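Local coordinates for protein S12 family peptidase (Streptomyces sp. 82F2, PDB 3WWX) that probably hydrolyses amide bonds in a D-stereospecific manner, as an amidohydrolase of the S12 family with a beta-lactamase-like fold, at residues 231-236 with 303-308; 129-134 with 200-205; 52-57 with 245-250; 115-120 with 137-142; 181-186 with 195-200. All blocks are in the same frame, centred on the assembly; numbering follows the deposited sequence.

Contact 1: residues 231-236 with 303-308. With DIA (octane 1,8-diamine), chain B.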
# COMPACT_ATOMS: atom_id res chain seq x y z
N PRO A 231 -12.65 -4.92 -4.91
CA PRO A 231 -11.46 -4.62 -4.11
C PRO A 231 -11.57 -4.95 -2.64
O PRO A 231 -10.60 -4.71 -1.90
CB PRO A 231 -11.28 -3.11 -4.28
CG PRO A 231 -12.19 -2.70 -5.35
CD PRO A 231 -13.27 -3.69 -5.44
N SER A 232 -12.72 -5.50 -2.21
CA SER A 232 -12.86 -5.89 -0.81
C SER A 232 -11.91 -7.02 -0.41
O SER A 232 -11.75 -7.27 0.78
CB SER A 232 -14.31 -6.24 -0.50
OG SER A 232 -14.73 -7.40 -1.19
N ILE A 233 -11.30 -7.71 -1.37
CA ILE A 233 -10.23 -8.63 -1.03
C ILE A 233 -9.09 -7.94 -0.28
O ILE A 233 -8.34 -8.60 0.45
CB ILE A 233 -9.62 -9.32 -2.27
CG1 ILE A 233 -9.19 -8.31 -3.32
CG2 ILE A 233 -10.59 -10.36 -2.84
CD1 ILE A 233 -8.27 -8.89 -4.41
N ALA A 234 -8.95 -6.63 -0.46
CA ALA A 234 -7.88 -5.84 0.13
C ALA A 234 -8.38 -4.85 1.21
O ALA A 234 -7.76 -4.70 2.27
CB ALA A 234 -7.14 -5.09 -0.98
N GLY A 235 -9.48 -4.17 0.94
CA GLY A 235 -9.97 -3.16 1.86
C GLY A 235 -8.89 -2.21 2.33
O GLY A 235 -8.13 -1.66 1.52
N ALA A 236 -8.84 -1.99 3.64
CA ALA A 236 -7.92 -1.02 4.22
C ALA A 236 -6.45 -1.42 4.10
O ALA A 236 -5.56 -0.63 4.41
CB ALA A 236 -8.29 -0.75 5.67
N GLY A 303 3.11 -1.02 -3.92
CA GLY A 303 1.79 -1.59 -4.02
C GLY A 303 1.77 -2.76 -4.97
O GLY A 303 2.37 -2.74 -6.03
N GLY A 304 1.08 -3.82 -4.55
CA GLY A 304 0.82 -4.95 -5.41
C GLY A 304 -0.63 -5.42 -5.24
O GLY A 304 -1.13 -5.61 -4.13
N ILE A 305 -1.31 -5.56 -6.36
CA ILE A 305 -2.61 -6.18 -6.43
C ILE A 305 -2.72 -6.64 -7.90
O ILE A 305 -1.84 -6.36 -8.71
CB ILE A 305 -3.71 -5.18 -5.98
CG1 ILE A 305 -5.08 -5.86 -5.83
CG2 ILE A 305 -3.79 -4.02 -6.94
CD1 ILE A 305 -6.03 -5.05 -4.95
N HIS A 306 -3.76 -7.38 -8.25
CA HIS A 306 -3.84 -8.01 -9.57
C HIS A 306 -3.57 -7.04 -10.72
O HIS A 306 -4.24 -6.04 -10.87
CB HIS A 306 -5.22 -8.62 -9.79
CG HIS A 306 -5.59 -9.63 -8.76
ND1 HIS A 306 -5.70 -9.32 -7.42
CD2 HIS A 306 -5.92 -10.93 -8.88
CE1 HIS A 306 -6.04 -10.40 -6.76
NE2 HIS A 306 -6.20 -11.39 -7.62
N GLY A 307 -2.56 -7.35 -11.52
CA GLY A 307 -2.23 -6.56 -12.68
C GLY A 307 -1.70 -5.17 -12.41
O GLY A 307 -1.74 -4.33 -13.32
N SER A 308 -1.20 -4.94 -11.21
CA SER A 308 -0.84 -3.59 -10.82
C SER A 308 0.29 -3.56 -9.81
O SER A 308 0.10 -3.91 -8.64
CB SER A 308 -2.05 -2.86 -10.27
OG SER A 308 -1.72 -1.48 -10.11
N1 DIA B . -1.61 -13.94 -8.90
C1 DIA B . -2.74 -13.07 -8.83
C2 DIA B . -2.48 -11.58 -8.72
C3 DIA B . -1.25 -11.22 -7.96
C4 DIA B . -1.44 -10.42 -6.69
C5 DIA B . -0.70 -9.10 -6.72
C6 DIA B . 0.75 -9.21 -7.12
C7 DIA B . 1.37 -7.86 -7.30
C8 DIA B . 2.85 -8.05 -7.47
N8 DIA B . 3.38 -6.89 -8.11
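I233 and A234 meet I305 and H306 through van der Waals contacts alone. The chain of I233 starts with CG1 set between backbone N and carbonyl carbon (chi1 53°) and then runs out extended, which delivers CD1 to within 3.6 Å of H306 CE1; the methyl comes to the imidazole at a slant. Beside it, A234 CB lies 4.1 Å from I305 CD1. Ligand contacts form the second group. The diamine places its C2 over one face of the H306 ring, offset toward the rim and 3.5 Å from CD2, while its C5 passes 3.4 Å from the carbonyl carbon of I305. Farther along, diamine C7 sits 3.5 Å from the CA of G304, which has no side chain to obstruct it. Backbone hydrogen bonds shape each segment: P231 O receives both A234 N and G235 N, and S308 N closes a type II turn on I305 O at 2.9 Å. Outside the two segments, H306 NE2 bonds to V121 O, fixing the imidazole that the ligand lies against. The turn joins strands 297-305 and 308-315 as a beta hairpin, I305 also touches R50 of strand 49-50, and the loop 231-236 runs between strands 224-225 and 241-242.

Contact 2: residues 129-134 with 200-205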
# COMPACT_ATOMS: atom_id res chain seq x y z
N HIS A 129 -14.17 -15.99 -8.81
CA HIS A 129 -14.43 -15.30 -7.54
C HIS A 129 -14.09 -13.82 -7.52
O HIS A 129 -14.30 -13.16 -6.49
CB HIS A 129 -13.68 -16.03 -6.42
CG HIS A 129 -14.19 -17.43 -6.20
ND1 HIS A 129 -15.40 -17.69 -5.60
CD2 HIS A 129 -13.66 -18.63 -6.52
CE1 HIS A 129 -15.59 -19.00 -5.55
NE2 HIS A 129 -14.55 -19.59 -6.10
N ARG A 130 -13.63 -13.27 -8.64
CA ARG A 130 -13.13 -11.90 -8.68
C ARG A 130 -14.09 -10.85 -8.19
O ARG A 130 -13.63 -9.80 -7.74
CB ARG A 130 -12.71 -11.53 -10.10
CG ARG A 130 -13.87 -11.55 -11.09
CD ARG A 130 -13.43 -11.70 -12.53
NE ARG A 130 -12.64 -10.55 -12.98
CZ ARG A 130 -11.89 -10.56 -14.07
NH1 ARG A 130 -11.82 -11.65 -14.82
NH2 ARG A 130 -11.18 -9.48 -14.41
N TYR A 131 -15.40 -11.09 -8.29
CA TYR A 131 -16.38 -10.08 -7.89
C TYR A 131 -17.03 -10.36 -6.53
O TYR A 131 -17.92 -9.61 -6.10
CB TYR A 131 -17.45 -9.89 -8.98
CG TYR A 131 -16.85 -9.50 -10.31
CD1 TYR A 131 -16.05 -8.37 -10.43
CD2 TYR A 131 -17.08 -10.24 -11.45
CE1 TYR A 131 -15.50 -7.99 -11.62
CE2 TYR A 131 -16.53 -9.86 -12.66
CZ TYR A 131 -15.73 -8.76 -12.74
OH TYR A 131 -15.16 -8.39 -13.93
N ASP A 132 -16.57 -11.40 -5.85
CA ASP A 132 -17.11 -11.76 -4.53
C ASP A 132 -16.80 -10.66 -3.51
O ASP A 132 -15.72 -10.03 -3.54
CB ASP A 132 -16.51 -13.07 -4.03
CG ASP A 132 -16.97 -14.28 -4.81
OD1 ASP A 132 -17.75 -14.17 -5.78
OD2 ASP A 132 -16.49 -15.36 -4.44
N THR A 133 -17.76 -10.43 -2.62
CA THR A 133 -17.59 -9.47 -1.54
C THR A 133 -17.06 -10.14 -0.29
O THR A 133 -17.63 -11.14 0.18
CB THR A 133 -18.90 -8.74 -1.22
OG1 THR A 133 -19.24 -7.92 -2.34
CG2 THR A 133 -18.75 -7.87 0.02
N TRP A 134 -15.98 -9.59 0.23
CA TRP A 134 -15.35 -10.04 1.45
C TRP A 134 -15.50 -8.97 2.50
O TRP A 134 -14.97 -7.87 2.34
CB TRP A 134 -13.85 -10.29 1.24
CG TRP A 134 -13.54 -11.31 0.21
CD1 TRP A 134 -13.53 -11.14 -1.14
CD2 TRP A 134 -13.20 -12.68 0.44
NE1 TRP A 134 -13.20 -12.31 -1.76
CE2 TRP A 134 -12.98 -13.27 -0.82
CE3 TRP A 134 -13.04 -13.46 1.60
CZ2 TRP A 134 -12.63 -14.61 -0.95
CZ3 TRP A 134 -12.70 -14.78 1.46
CH2 TRP A 134 -12.50 -15.35 0.20
N THR A 200 -16.73 -2.06 -2.75
CA THR A 200 -16.93 -3.29 -3.53
C THR A 200 -17.05 -3.02 -5.03
O THR A 200 -17.26 -3.94 -5.83
CB THR A 200 -18.14 -4.04 -3.06
OG1 THR A 200 -19.21 -3.14 -3.15
CG2 THR A 200 -18.01 -4.45 -1.61
N ARG A 201 -16.93 -1.76 -5.42
CA ARG A 201 -17.06 -1.41 -6.84
C ARG A 201 -15.90 -1.94 -7.67
O ARG A 201 -14.74 -1.76 -7.28
CB ARG A 201 -17.13 0.10 -7.01
CG ARG A 201 -18.37 0.72 -6.39
CD ARG A 201 -18.63 2.13 -6.86
NE ARG A 201 -17.46 2.99 -6.88
CZ ARG A 201 -17.05 3.74 -5.87
NH1 ARG A 201 -17.71 3.73 -4.71
NH2 ARG A 201 -15.94 4.49 -6.02
N SER A 202 -16.20 -2.55 -8.81
CA SER A 202 -15.20 -3.25 -9.60
C SER A 202 -14.67 -2.48 -10.81
O SER A 202 -13.66 -2.85 -11.37
CB SER A 202 -15.72 -4.60 -10.08
OG SER A 202 -16.75 -4.45 -11.06
N ALA A 203 -15.37 -1.42 -11.22
CA ALA A 203 -14.99 -0.70 -12.43
C ALA A 203 -13.76 0.16 -12.22
O ALA A 203 -13.46 0.56 -11.08
CB ALA A 203 -16.15 0.15 -12.94
N MET A 204 -13.07 0.45 -13.31
CA MET A 204 -11.93 1.38 -13.31
C MET A 204 -12.34 2.72 -13.89
O MET A 204 -13.03 2.76 -14.90
CB MET A 204 -10.77 0.82 -14.14
CG MET A 204 -10.09 -0.39 -13.50
SD MET A 204 -9.23 -0.01 -11.97
CE MET A 204 -7.95 1.14 -12.48
N PRO A 205 -11.92 3.82 -13.25
CA PRO A 205 -12.17 5.16 -13.81
C PRO A 205 -11.27 5.43 -15.00
O PRO A 205 -10.30 4.70 -15.24
CB PRO A 205 -11.81 6.10 -12.66
CG PRO A 205 -10.73 5.32 -11.90
CD PRO A 205 -11.14 3.88 -12.00
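A type I beta turn spanning H129 to D132 carries Y131 against S202, and just beyond it T133 meets T200, so that two irregular loops on the surface of this beta-lactamase-like fold come together. One follows helix 126-129; the other belongs to the long connection between helix 178-187 and strand 212-213. Their backbones come nearest at T133 and T200, with CA atoms 6.5 Å apart. The Y131 ring reaches S202 with its CD1-CE1 side: CE1 is 3.7 Å from S202 CB, and the serine methylene approaches the ring obliquely. R130 CG covers one face of the same ring, 3.4 Å above its centre, and the phenol oxygen hydrogen-bonds to T228 OG1, which pins the far end. At the second point of meeting, T200 CG2 lies 3.8 Å from T133 OG1 and 3.9 Å from T133 CG2, a methyl packed against both branches of its partner. T133 OG1 is itself hydrogen-bonded to N230 ND2. The turn is braced from inside by D132 N on H129 O and by its end side chains: H129 ND1 donates close to its ring plane to the syn side of D132 OD2, tilted 26° out of the carboxylate plane, at 2.8 Å with an N-H...O angle of 154°.

Contact 3: residues 52-57 with 245-250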
# COMPACT_ATOMS: atom_id res chain seq x y z
N GLY A 52 -2.92 -0.79 -4.69
CA GLY A 52 -2.64 -1.88 -3.76
C GLY A 52 -2.22 -1.40 -2.38
O GLY A 52 -2.83 -0.50 -1.82
N SER A 53 -1.15 -2.02 -1.88
CA SER A 53 -0.62 -1.84 -0.54
C SER A 53 -0.31 -0.40 -0.13
O SER A 53 -0.18 -0.09 1.06
CB SER A 53 0.67 -2.69 -0.47
OG SER A 53 0.55 -3.84 -1.31
N ILE A 54 -0.14 0.49 -1.10
CA ILE A 54 0.00 1.91 -0.79
C ILE A 54 -1.17 2.43 0.05
O ILE A 54 -1.02 3.38 0.84
CB ILE A 54 0.20 2.68 -2.10
CG1 ILE A 54 1.64 2.53 -2.58
CG2 ILE A 54 -0.18 4.16 -1.97
CD1 ILE A 54 1.83 2.90 -4.04
N THR A 55 -2.32 1.79 -0.08
CA THR A 55 -3.48 2.11 0.75
C THR A 55 -3.12 2.12 2.23
O THR A 55 -3.65 2.92 3.01
CB THR A 55 -4.59 1.07 0.53
OG1 THR A 55 -4.97 1.05 -0.85
CG2 THR A 55 -5.82 1.36 1.39
N LYS A 56 -2.20 1.24 2.63
CA LYS A 56 -1.80 1.15 4.02
C LYS A 56 -1.33 2.49 4.58
O LYS A 56 -1.54 2.76 5.76
CB LYS A 56 -0.71 0.12 4.20
CG LYS A 56 -1.18 -1.31 4.00
CD LYS A 56 -0.10 -2.31 4.40
CE LYS A 56 -0.59 -3.75 4.30
NZ LYS A 56 -0.85 -4.17 2.92
N THR A 57 -0.65 3.31 3.79
CA THR A 57 -0.18 4.58 4.31
C THR A 57 -1.37 5.49 4.66
O THR A 57 -1.33 6.22 5.65
CB THR A 57 0.73 5.28 3.32
OG1 THR A 57 1.73 4.37 2.85
CG2 THR A 57 1.40 6.47 3.98
N ARG A 245 0.02 11.53 -10.06
CA ARG A 245 0.03 12.90 -9.53
C ARG A 245 -0.45 12.93 -8.07
O ARG A 245 0.26 13.40 -7.17
CB ARG A 245 -0.85 13.80 -10.37
CG ARG A 245 -0.82 15.27 -9.96
CD ARG A 245 -1.71 16.12 -10.82
NE ARG A 245 -1.55 17.54 -10.47
CZ ARG A 245 -2.15 18.54 -11.11
NH1 ARG A 245 -2.95 18.29 -12.14
NH2 ARG A 245 -1.95 19.79 -10.72
N ASP A 246 -1.64 12.39 -7.83
CA ASP A 246 -2.21 12.41 -6.49
C ASP A 246 -1.33 11.67 -5.50
O ASP A 246 -1.23 12.05 -4.35
CB ASP A 246 -3.59 11.75 -6.49
CG ASP A 246 -4.70 12.66 -7.01
OD1 ASP A 246 -4.42 13.75 -7.55
OD2 ASP A 246 -5.88 12.24 -6.88
N LEU A 247 -0.70 10.57 -5.93
CA LEU A 247 0.13 9.84 -4.98
C LEU A 247 1.30 10.70 -4.51
O LEU A 247 1.67 10.67 -3.33
CB LEU A 247 0.63 8.52 -5.55
CG LEU A 247 -0.43 7.42 -5.65
CD1 LEU A 247 0.22 6.20 -6.29
CD2 LEU A 247 -1.03 7.07 -4.31
N GLN A 248 1.87 11.48 -5.43
CA GLN A 248 2.92 12.41 -5.03
C GLN A 248 2.38 13.49 -4.10
O GLN A 248 2.99 13.81 -3.07
CB GLN A 248 3.55 13.08 -6.25
CG GLN A 248 4.35 12.16 -7.12
CD GLN A 248 4.90 12.93 -8.28
OE1 GLN A 248 5.93 13.61 -8.15
NE2 GLN A 248 4.18 12.92 -9.38
N THR A 249 1.23 14.07 -4.44
CA THR A 249 0.64 15.09 -3.57
C THR A 249 0.49 14.58 -2.13
O THR A 249 0.83 15.26 -1.15
CB THR A 249 -0.72 15.52 -4.12
OG1 THR A 249 -0.53 16.01 -5.45
CG2 THR A 249 -1.37 16.59 -3.23
N PHE A 250 0.01 13.36 -2.02
CA PHE A 250 -0.19 12.74 -0.72
C PHE A 250 1.13 12.51 0.03
O PHE A 250 1.30 12.98 1.17
CB PHE A 250 -0.95 11.42 -0.85
CG PHE A 250 -0.96 10.61 0.43
CD1 PHE A 250 -1.63 11.07 1.56
CD2 PHE A 250 -0.29 9.39 0.52
CE1 PHE A 250 -1.63 10.34 2.73
CE2 PHE A 250 -0.30 8.65 1.69
CZ PHE A 250 -0.97 9.14 2.80
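F250 has the largest area buried in this contact, and what it offers to T57 is its edge. The ring carbon CE2 comes 3.6 Å from T57 CG2, with CZ of the same ring 3.8 Å from that methyl, and the threonine CB lies close to the ring plane. Both residues turn these groups away from their own backbone N: CG of F250 is anti to it (chi1 169°), as is the methyl of T57. The threonine's other branch is thereby left to polar partners, and OG1 hydrogen-bonds to G286 O and to Y251 OH in the buried interior. I54, one turn earlier, reaches toward L247 tip to tip, its CG2 methyl 3.8 Å from L247 CD2; I54 also touches H301 of strand 297-305.

The sequence S53-I54-T55-K56 fits the SxxK motif of serine beta-lactamases and related peptidases, in which the serine is normally the nucleophile. The contact packs the segment bearing this motif on helix 244-255. K56 NZ bonds to Y158 OH and N160 OD1, which fit the family's YxN motif. T55, pointing away from helix 244-255, hydrogen-bonds through OG1 (2.8 Å) and through its backbone N (2.9 Å) to one acceptor, G52 O; the hydroxyl lies nearly in line with that carbonyl, at a C=O...O angle of 160°.

Contact 4: residues 115-120 with 137-142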
# COMPACT_ATOMS: atom_id res chain seq x y z
N PRO A 115 -4.32 -21.03 2.17
CA PRO A 115 -4.40 -21.78 0.91
C PRO A 115 -5.74 -21.69 0.19
O PRO A 115 -5.76 -21.53 -1.04
CB PRO A 115 -4.07 -23.21 1.34
CG PRO A 115 -3.15 -23.01 2.51
CD PRO A 115 -3.74 -21.83 3.25
N ALA A 116 -6.85 -21.77 0.91
CA ALA A 116 -8.16 -21.65 0.26
C ALA A 116 -8.39 -20.25 -0.31
O ALA A 116 -8.91 -20.08 -1.42
CB ALA A 116 -9.27 -22.03 1.21
N PHE A 117 -7.97 -19.24 0.44
CA PHE A 117 -8.08 -17.87 -0.08
C PHE A 117 -7.27 -17.72 -1.36
O PHE A 117 -7.74 -17.12 -2.33
CB PHE A 117 -7.58 -16.86 0.97
CG PHE A 117 -7.82 -15.41 0.59
CD1 PHE A 117 -9.02 -14.77 0.91
CD2 PHE A 117 -6.87 -14.70 -0.10
CE1 PHE A 117 -9.24 -13.43 0.55
CE2 PHE A 117 -7.09 -13.37 -0.47
CZ PHE A 117 -8.27 -12.75 -0.13
N GLN A 118 -6.07 -18.27 -1.36
CA GLN A 118 -5.24 -18.18 -2.56
C GLN A 118 -5.88 -18.87 -3.74
O GLN A 118 -5.79 -18.41 -4.87
CB GLN A 118 -3.89 -18.81 -2.31
CG GLN A 118 -3.01 -18.05 -1.34
CD GLN A 118 -1.55 -18.39 -1.51
OE1 GLN A 118 -0.87 -18.77 -0.56
NE2 GLN A 118 -1.06 -18.26 -2.73
N ALA A 119 -6.49 -20.02 -3.51
CA ALA A 119 -7.14 -20.73 -4.60
C ALA A 119 -8.28 -19.94 -5.22
O ALA A 119 -8.53 -20.05 -6.42
CB ALA A 119 -7.63 -22.08 -4.12
N LYS A 120 -8.98 -19.15 -4.41
CA LYS A 120 -10.11 -18.37 -4.89
C LYS A 120 -9.67 -17.06 -5.53
O LYS A 120 -10.30 -16.60 -6.46
CB LYS A 120 -11.09 -18.05 -3.76
CG LYS A 120 -11.88 -19.25 -3.25
CD LYS A 120 -12.94 -18.76 -2.28
CE LYS A 120 -13.76 -19.88 -1.67
NZ LYS A 120 -12.95 -20.68 -0.71
N LYS A 137 -14.50 -8.66 8.60
CA LYS A 137 -14.53 -9.74 9.57
C LYS A 137 -14.33 -11.10 8.91
O LYS A 137 -13.73 -12.00 9.51
CB LYS A 137 -15.83 -9.70 10.41
CG LYS A 137 -17.10 -9.75 9.61
CD LYS A 137 -18.34 -9.61 10.53
CE LYS A 137 -19.63 -9.66 9.71
NZ LYS A 137 -20.85 -9.75 10.56
N GLN A 138 -14.78 -11.27 7.66
CA GLN A 138 -14.52 -12.52 6.95
C GLN A 138 -13.03 -12.71 6.67
O GLN A 138 -12.50 -13.82 6.80
CB GLN A 138 -15.32 -12.61 5.65
CG GLN A 138 -15.07 -13.89 4.85
CD GLN A 138 -15.59 -15.12 5.53
OE1 GLN A 138 -16.78 -15.41 5.48
NE2 GLN A 138 -14.70 -15.86 6.20
N LEU A 139 -12.34 -11.65 6.27
CA LEU A 139 -10.91 -11.74 6.04
C LEU A 139 -10.16 -12.10 7.32
O LEU A 139 -9.25 -12.91 7.32
CB LEU A 139 -10.40 -10.42 5.45
CG LEU A 139 -10.98 -10.07 4.07
CD1 LEU A 139 -10.47 -8.71 3.64
CD2 LEU A 139 -10.65 -11.14 3.01
N VAL A 140 -10.52 -11.46 8.43
CA VAL A 140 -9.88 -11.77 9.70
C VAL A 140 -10.19 -13.23 10.08
O VAL A 140 -9.30 -13.95 10.55
CB VAL A 140 -10.32 -10.77 10.78
CG1 VAL A 140 -9.81 -11.20 12.14
CG2 VAL A 140 -9.85 -9.35 10.43
N ALA A 141 -11.41 -13.68 9.87
CA ALA A 141 -11.76 -15.07 10.18
C ALA A 141 -10.85 -16.05 9.46
O ALA A 141 -10.42 -17.07 10.04
CB ALA A 141 -13.21 -15.38 9.81
N VAL A 142 -10.54 -15.77 8.19
CA VAL A 142 -9.66 -16.63 7.43
C VAL A 142 -8.32 -16.80 8.16
O VAL A 142 -7.79 -17.91 8.29
CB VAL A 142 -9.44 -16.06 6.00
CG1 VAL A 142 -8.29 -16.75 5.29
CG2 VAL A 142 -10.71 -16.20 5.18
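Within segments 115-120 and 137-142, which lie on helices 115-121 and 136-144, the backbones come nearest at F117 and V142, with CA atoms 7.8 Å apart. Each keeps its regular backbone through the contact: A119 N bonds to P115 O at 3.0 Å on one side, and A141 N to K137 O at 2.9 Å on the other. F117 fills the gap between them. Its CG is anti to the backbone N (chi1 -172°), a setting that swings the ring out to L139 while CB stays beside V142. The ring carbon CE1 meets L139 CD2 at 3.6 Å, the methyl arriving obliquely. L139 does not point its CB straight at the other helix; the far end of its chain makes the approach. V142 adds a looser contact, CG1 to F117 CB at 4.4 Å.

The phenyl ring is also packed edge-to-face with both W134 and Y111, and the same two residues touch L139, so leucine and phenylalanine share an aromatic surround. L139 also touches V164 of helix 160-174. The F117 side chain lies about 9 Å from the bound diamine. This is helix-helix packing in the helical part of a beta-lactamase-like fold, joining helix 115-121 to helix 136-144 and, through L139, to helix 160-174.

Contact 5: residues 181-186 with 195-200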
# COMPACT_ATOMS: atom_id res chain seq x y z
N ALA A 181 -13.29 8.09 6.57
CA ALA A 181 -12.22 8.82 7.25
C ALA A 181 -11.11 9.19 6.26
O ALA A 181 -10.59 10.30 6.26
CB ALA A 181 -11.66 8.00 8.42
N VAL A 182 -10.75 8.25 5.39
CA VAL A 182 -9.76 8.53 4.36
C VAL A 182 -10.25 9.65 3.45
O VAL A 182 -9.48 10.57 3.14
CB VAL A 182 -9.45 7.25 3.55
CG1 VAL A 182 -8.55 7.57 2.39
CG2 VAL A 182 -8.80 6.23 4.43
N GLU A 183 -11.51 9.61 3.05
CA GLU A 183 -12.08 10.63 2.19
C GLU A 183 -12.05 12.00 2.85
O GLU A 183 -11.59 12.96 2.27
CB GLU A 183 -13.52 10.26 1.81
CG GLU A 183 -13.57 9.09 0.88
CD GLU A 183 -14.95 8.48 0.71
OE1 GLU A 183 -15.91 8.96 1.35
OE2 GLU A 183 -15.07 7.51 -0.07
N ASN A 184 -12.53 12.06 4.08
CA ASN A 184 -12.73 13.35 4.73
C ASN A 184 -11.46 13.96 5.30
O ASN A 184 -11.33 15.19 5.36
CB ASN A 184 -13.82 13.23 5.78
CG ASN A 184 -15.18 13.02 5.15
OD1 ASN A 184 -15.42 13.42 4.01
ND2 ASN A 184 -16.08 12.37 5.88
N ARG A 185 -10.52 13.12 5.71
CA ARG A 185 -9.29 13.59 6.32
C ARG A 185 -8.13 13.75 5.35
O ARG A 185 -7.18 14.45 5.65
CB ARG A 185 -8.85 12.62 7.42
CG ARG A 185 -9.81 12.57 8.58
CD ARG A 185 -9.52 11.41 9.52
NE ARG A 185 -10.37 11.52 10.70
CZ ARG A 185 -10.04 12.22 11.78
NH1 ARG A 185 -8.85 12.81 11.87
NH2 ARG A 185 -10.90 12.31 12.79
N ILE A 186 -8.19 13.06 4.21
CA ILE A 186 -7.05 13.06 3.29
C ILE A 186 -7.45 13.45 1.87
O ILE A 186 -6.90 14.40 1.32
CB ILE A 186 -6.29 11.70 3.29
CG1 ILE A 186 -5.85 11.34 4.71
CG2 ILE A 186 -5.07 11.76 2.36
CD1 ILE A 186 -5.29 9.91 4.86
N THR A 195 -8.36 10.12 -6.82
CA THR A 195 -8.16 9.12 -5.77
C THR A 195 -9.48 8.70 -5.15
O THR A 195 -10.28 9.55 -4.73
CB THR A 195 -7.23 9.68 -4.69
OG1 THR A 195 -5.99 10.06 -5.30
CG2 THR A 195 -6.91 8.64 -3.64
N THR A 196 -9.71 7.38 -5.11
CA THR A 196 -10.97 6.85 -4.62
C THR A 196 -10.77 5.61 -3.75
O THR A 196 -9.72 4.93 -3.80
CB THR A 196 -11.93 6.51 -5.77
OG1 THR A 196 -11.33 5.55 -6.62
CG2 THR A 196 -12.30 7.73 -6.59
N VAL A 197 -11.76 5.36 -2.91
CA VAL A 197 -11.86 4.19 -2.05
C VAL A 197 -13.08 3.45 -2.58
O VAL A 197 -14.22 3.77 -2.21
CB VAL A 197 -12.05 4.58 -0.57
CG1 VAL A 197 -11.95 3.38 0.32
CG2 VAL A 197 -11.03 5.64 -0.15
N PRO A 198 -12.88 2.51 -3.50
CA PRO A 198 -14.01 1.95 -4.26
C PRO A 198 -14.95 1.02 -3.48
O PRO A 198 -16.08 0.80 -3.91
CB PRO A 198 -13.33 1.19 -5.39
CG PRO A 198 -11.96 0.88 -4.87
CD PRO A 198 -11.58 2.05 -4.03
N GLY A 199 -14.51 0.46 -2.37
CA GLY A 199 -15.38 -0.42 -1.59
C GLY A 199 -15.53 -1.76 -2.28
O GLY A 199 -14.56 -2.52 -2.37
N THR A 200 -16.73 -2.06 -2.75
CA THR A 200 -16.93 -3.29 -3.53
C THR A 200 -17.05 -3.02 -5.03
O THR A 200 -17.26 -3.94 -5.83
CB THR A 200 -18.14 -4.04 -3.06
OG1 THR A 200 -19.21 -3.14 -3.15
CG2 THR A 200 -18.01 -4.45 -1.61
O HOH W 1 -13.72 7.42 -2.55
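V197 and the pair V182 and E183 tie helix 178-187 of this beta-lactamase-like fold to the loop that soon follows it, the chain returning, eight residues after the helical segment, to touch it through V197. That valine is the side chain to follow. Its CB points toward the helix and lies 4.2 Å from E183 OE2, an apolar carbon beside a carboxylate oxygen. From CB the chain forks. The CG2 branch, anti to the carbonyl carbon and beside the backbone N, makes the hydrophobic contact: it meets V182 CG1 at 4.0 Å, the two side chains crossing at a slant. The CG1 branch is anti to the backbone N (chi1 -172°) and lies farther from the helical segment. The whole side chain also touches Y178 and I187, so that it sits against the same helix at several levels.

Both segments have further partners. Helix 178-187, which widens into a pi-type turn at 183-186, lays A181 and I186 against helix 55-68, and R185 forms a salt bridge to E69. The loop pairs T196 by backbone hydrogen bonds with I241 of strand 241-242, while T195 OG1 bonds to D246 OD2.

The E183 chain is extended about CB-CG (chi2 167°), which carries its carboxylate out toward the V197 backbone, though not into a direct bond with it. A single water fills the step, donating to E183 OE2 at 2.8 Å and accepting from V197 N at 2.9 Å.

Overall arrangement
Contact 1 lies at the pocket and touches all four others. Toward contact 3, whose centre is 13 Å away, S53 OG probably hydrogen-bonds to G304 N (3.3 Å), linking the SxxK segment to the strand that lines the ligand pocket. Contact 2 meets it through S232 OG and W134 N, 2.9 Å apart, and contact 4 through L139 CD1, 3.5 Å from S232 O. W134 also bridges contacts 2 and 4, its CE3 being 3.6 Å from L139 CD2. Contact 5 shares T200 with contact 2 and joins contact 3 where D246 OD2 and T195 OG1 are 2.7 Å apart. Contacts 3 and 4, centres 25 Å apart, do not touch.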